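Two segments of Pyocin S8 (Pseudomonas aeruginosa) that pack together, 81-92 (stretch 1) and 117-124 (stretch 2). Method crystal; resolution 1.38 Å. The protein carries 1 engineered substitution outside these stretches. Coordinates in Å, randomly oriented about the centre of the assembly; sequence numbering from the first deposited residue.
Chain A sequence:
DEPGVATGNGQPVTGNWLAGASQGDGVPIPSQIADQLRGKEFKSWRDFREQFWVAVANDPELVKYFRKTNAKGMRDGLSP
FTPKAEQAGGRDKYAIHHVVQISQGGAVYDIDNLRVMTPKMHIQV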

# COMPACT_ATOMS: atom_id res chain seq x y z
N PHE A 81 1.20 -0.30 0.26
CA PHE A 81 2.12 -1.12 1.04
C PHE A 81 2.84 -0.21 2.02
O PHE A 81 3.21 0.92 1.66
CB PHE A 81 3.14 -1.76 0.12
CG PHE A 81 2.59 -2.93 -0.62
CD1 PHE A 81 1.80 -2.75 -1.74
CD2 PHE A 81 2.82 -4.22 -0.17
CE1 PHE A 81 1.28 -3.84 -2.41
CE2 PHE A 81 2.29 -5.30 -0.84
CZ PHE A 81 1.51 -5.11 -1.96
N THR A 82 3.08 -0.74 3.20
CA THR A 82 3.96 -0.09 4.18
C THR A 82 5.37 -0.47 3.82
O THR A 82 5.59 -1.45 3.09
CB THR A 82 3.67 -0.53 5.61
OG1 THR A 82 4.10 -1.87 5.80
CG2 THR A 82 2.20 -0.45 5.94
N PRO A 83 6.36 0.25 4.36
CA PRO A 83 7.73 -0.24 4.31
C PRO A 83 7.72 -1.65 4.89
O PRO A 83 6.93 -1.97 5.77
CB PRO A 83 8.52 0.75 5.15
CG PRO A 83 7.69 2.00 5.11
CD PRO A 83 6.25 1.53 5.08
N LYS A 84 8.61 -2.48 4.38
CA LYS A 84 8.73 -3.88 4.81
C LYS A 84 8.84 -3.95 6.34
O LYS A 84 8.22 -4.85 6.92
CB LYS A 84 9.95 -4.50 4.16
CG LYS A 84 10.20 -5.93 4.60
CD LYS A 84 11.31 -6.58 3.87
CE LYS A 84 11.61 -7.93 4.46
NZ LYS A 84 12.31 -8.77 3.46
N ALA A 85 9.58 -3.03 6.95
CA ALA A 85 9.88 -3.03 8.40
C ALA A 85 8.57 -2.94 9.18
O ALA A 85 8.55 -3.35 10.35
CB ALA A 85 10.79 -1.88 8.74
N GLU A 86 7.52 -2.42 8.54
CA GLU A 86 6.23 -2.13 9.21
C GLU A 86 5.21 -3.20 8.83
O GLU A 86 4.09 -3.14 9.32
CB GLU A 86 5.79 -0.73 8.82
CG GLU A 86 6.52 0.35 9.58
CD GLU A 86 6.52 0.13 11.09
OE1 GLU A 86 7.61 0.23 11.68
OE2 GLU A 86 5.43 -0.16 11.66
N GLN A 87 5.60 -4.17 8.01
CA GLN A 87 4.71 -5.28 7.63
C GLN A 87 4.73 -6.33 8.73
O GLN A 87 5.74 -6.44 9.45
CB GLN A 87 5.13 -5.85 6.28
CG GLN A 87 5.23 -4.75 5.24
CD GLN A 87 5.65 -5.22 3.88
OE1 GLN A 87 5.64 -4.44 2.93
NE2 GLN A 87 5.99 -6.49 3.78
N ALA A 88 3.64 -7.06 8.85
CA ALA A 88 3.50 -8.18 9.80
C ALA A 88 3.05 -9.39 9.00
O ALA A 88 1.82 -9.55 8.79
CB ALA A 88 2.53 -7.83 10.89
N GLY A 89 4.05 -10.12 8.49
CA GLY A 89 3.87 -11.28 7.62
C GLY A 89 2.96 -10.94 6.46
O GLY A 89 3.29 -9.99 5.72
N GLY A 90 1.85 -11.66 6.35
CA GLY A 90 0.86 -11.52 5.27
C GLY A 90 0.34 -10.10 5.18
O GLY A 90 -0.04 -9.69 4.07
N ARG A 91 0.33 -9.37 6.30
CA ARG A 91 -0.23 -8.00 6.36
C ARG A 91 0.87 -7.01 5.99
O ARG A 91 1.82 -6.85 6.76
CB ARG A 91 -0.86 -7.72 7.72
CG ARG A 91 -2.05 -8.60 8.04
CD ARG A 91 -3.19 -8.49 7.03
NE ARG A 91 -4.12 -7.41 7.33
CZ ARG A 91 -5.05 -7.44 8.28
NH1 ARG A 91 -5.18 -8.50 9.06
NH2 ARG A 91 -5.84 -6.39 8.46
N ASP A 92 0.74 -6.38 4.83
CA ASP A 92 1.82 -5.52 4.29
C ASP A 92 1.27 -4.17 3.83
O ASP A 92 2.05 -3.36 3.33
CB ASP A 92 2.50 -6.23 3.12
CG ASP A 92 1.53 -6.79 2.10
OD1 ASP A 92 0.36 -6.36 2.11
OD2 ASP A 92 1.94 -7.66 1.32
N MET A 117 -2.77 2.55 10.40
CA MET A 117 -1.70 1.88 11.15
C MET A 117 -0.92 1.03 10.17
O MET A 117 -1.50 0.54 9.20
CB MET A 117 -2.30 0.95 12.21
CG MET A 117 -3.14 1.68 13.20
SD MET A 117 -3.62 0.51 14.43
CE MET A 117 -4.00 1.61 15.79
N THR A 118 0.34 0.83 10.45
CA THR A 118 1.09 -0.24 9.77
C THR A 118 0.59 -1.55 10.34
O THR A 118 0.08 -1.60 11.46
CB THR A 118 2.58 -0.07 10.00
OG1 THR A 118 2.77 -0.19 11.41
CG2 THR A 118 3.07 1.26 9.47
N PRO A 119 0.71 -2.65 9.58
CA PRO A 119 0.37 -3.97 10.10
C PRO A 119 1.07 -4.24 11.44
O PRO A 119 0.46 -4.82 12.31
CB PRO A 119 0.89 -4.90 9.00
CG PRO A 119 0.69 -4.08 7.76
CD PRO A 119 1.08 -2.68 8.16
N LYS A 120 2.33 -3.84 11.54
CA LYS A 120 3.15 -4.08 12.76
C LYS A 120 2.44 -3.46 13.95
O LYS A 120 2.34 -4.12 14.99
CB LYS A 120 4.55 -3.48 12.59
CG LYS A 120 5.49 -3.73 13.75
CD LYS A 120 6.79 -2.97 13.62
CE LYS A 120 7.52 -2.82 14.93
NZ LYS A 120 6.70 -2.15 15.96
N MET A 121 1.95 -2.23 13.80
CA MET A 121 1.21 -1.55 14.89
C MET A 121 -0.18 -2.18 15.01
O MET A 121 -0.61 -2.44 16.14
CB MET A 121 1.06 -0.05 14.62
CG MET A 121 2.32 0.74 14.94
SD MET A 121 3.13 0.19 16.48
CE MET A 121 1.76 0.25 17.63
N HIS A 122 -0.83 -2.42 13.88
CA HIS A 122 -2.24 -2.88 13.81
C HIS A 122 -2.40 -4.20 14.56
O HIS A 122 -3.38 -4.35 15.31
CB HIS A 122 -2.65 -3.02 12.35
CG HIS A 122 -4.11 -3.21 12.19
ND1 HIS A 122 -4.64 -3.99 11.19
CD2 HIS A 122 -5.15 -2.75 12.91
CE1 HIS A 122 -5.96 -3.97 11.28
NE2 HIS A 122 -6.29 -3.23 12.34
N ILE A 123 -1.46 -5.12 14.38
CA ILE A 123 -1.55 -6.51 14.91
C ILE A 123 -1.38 -6.48 16.44
O ILE A 123 -1.78 -7.47 17.09
CB ILE A 123 -0.51 -7.39 14.19
CG1 ILE A 123 -0.93 -8.85 14.15
CG2 ILE A 123 0.88 -7.20 14.78
CD1 ILE A 123 -0.30 -9.61 13.01
N GLN A 124 -0.82 -5.40 16.98
CA GLN A 124 -0.62 -5.21 18.44
C GLN A 124 -1.93 -4.71 19.06
O GLN A 124 -1.99 -4.64 20.30
CB GLN A 124 0.57 -4.29 18.70
CG GLN A 124 1.86 -4.87 18.15
CD GLN A 124 3.05 -3.99 18.43
OE1 GLN A 124 3.68 -3.45 17.52
NE2 GLN A 124 3.37 -3.84 19.71

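Stretch 1 is a compact loop that folds back on itself, and stretch 2 brings the start of a short helix against it. Several backbone bonds hold the loop in shape: Thr82 N donates to Asp92 O (2.8 Å), drawing its two ends together, while a 3-10 segment spans residues 84-86 and a type II' turn runs from Ala88 to Arg91. The turn is closed in both directions, by Arg91 N to Ala88 O (2.9 Å) and Ala88 N to Arg91 O (2.8 Å). Gly89 sits in it at a positive phi of 52°, a conformation that glycine adopts readily because it lacks a CB. The two backbones come close where Gln87 CA lies 5.2 Å from Pro119 CA and Ala88 CA lies 5.1 Å from Lys120 CA.

Two hydrogen bonds cross the interface, both accepted by Glu86. Its carbonyl O receives Lys120 N at 2.9 Å, with an N-H...O angle of 154°. In the first turn of a helix the amide hydrogens have no preceding turn of carbonyls to bond, so a carbonyl from another segment is a natural partner. The carboxylate provides the second bond: although CA-to-CB of Glu86 points sideways, its end comes nearer, and OE2 accepts from Thr118 OG1 at 2.7 Å. Thr118 is the N-cap, and the same OG1 accepts from Met121 N at 3.2 Å. A hydroxyl suits this position because it can cap a helix amide while giving its own hydrogen to the carboxylate, linking helix start and loop.

Pro119 is the centre of the apolar packing, with 93 Å² covered by the other stretch. Proline fits the first turn of a helix well, since its missing amide hydrogen costs no helical bond there; Pro119 N, 3.4 Å from Glu86 O, carries no hydrogen, so this close pair is not a hydrogen bond. Stretch 1 packs against the ring with small groups and backbone atoms: Thr82 CG2 approaches Pro119 CD at 3.3 Å, Ala88 CB lies 3.9 Å from Pro119 CB, and Arg91 O comes within 3.1 Å of that same CB. The methyl of Ala88 points toward stretch 2 and fits where the backbones lie close; its CB also meets Ile123 CD1 at 4.0 Å, extending the apolar patch.

Arg91 is exposed, and its CA-to-CB bond points toward stretch 2, with its CB 3.6 Å from Pro119 CB. Its long side chain, m at chi1, chi2 and chi3, carries the guanidinium to His122, where Arg91 NH2 lies 3.7 Å from His122 CE1, at the ring edge. Together the two stretches bury 500 Å².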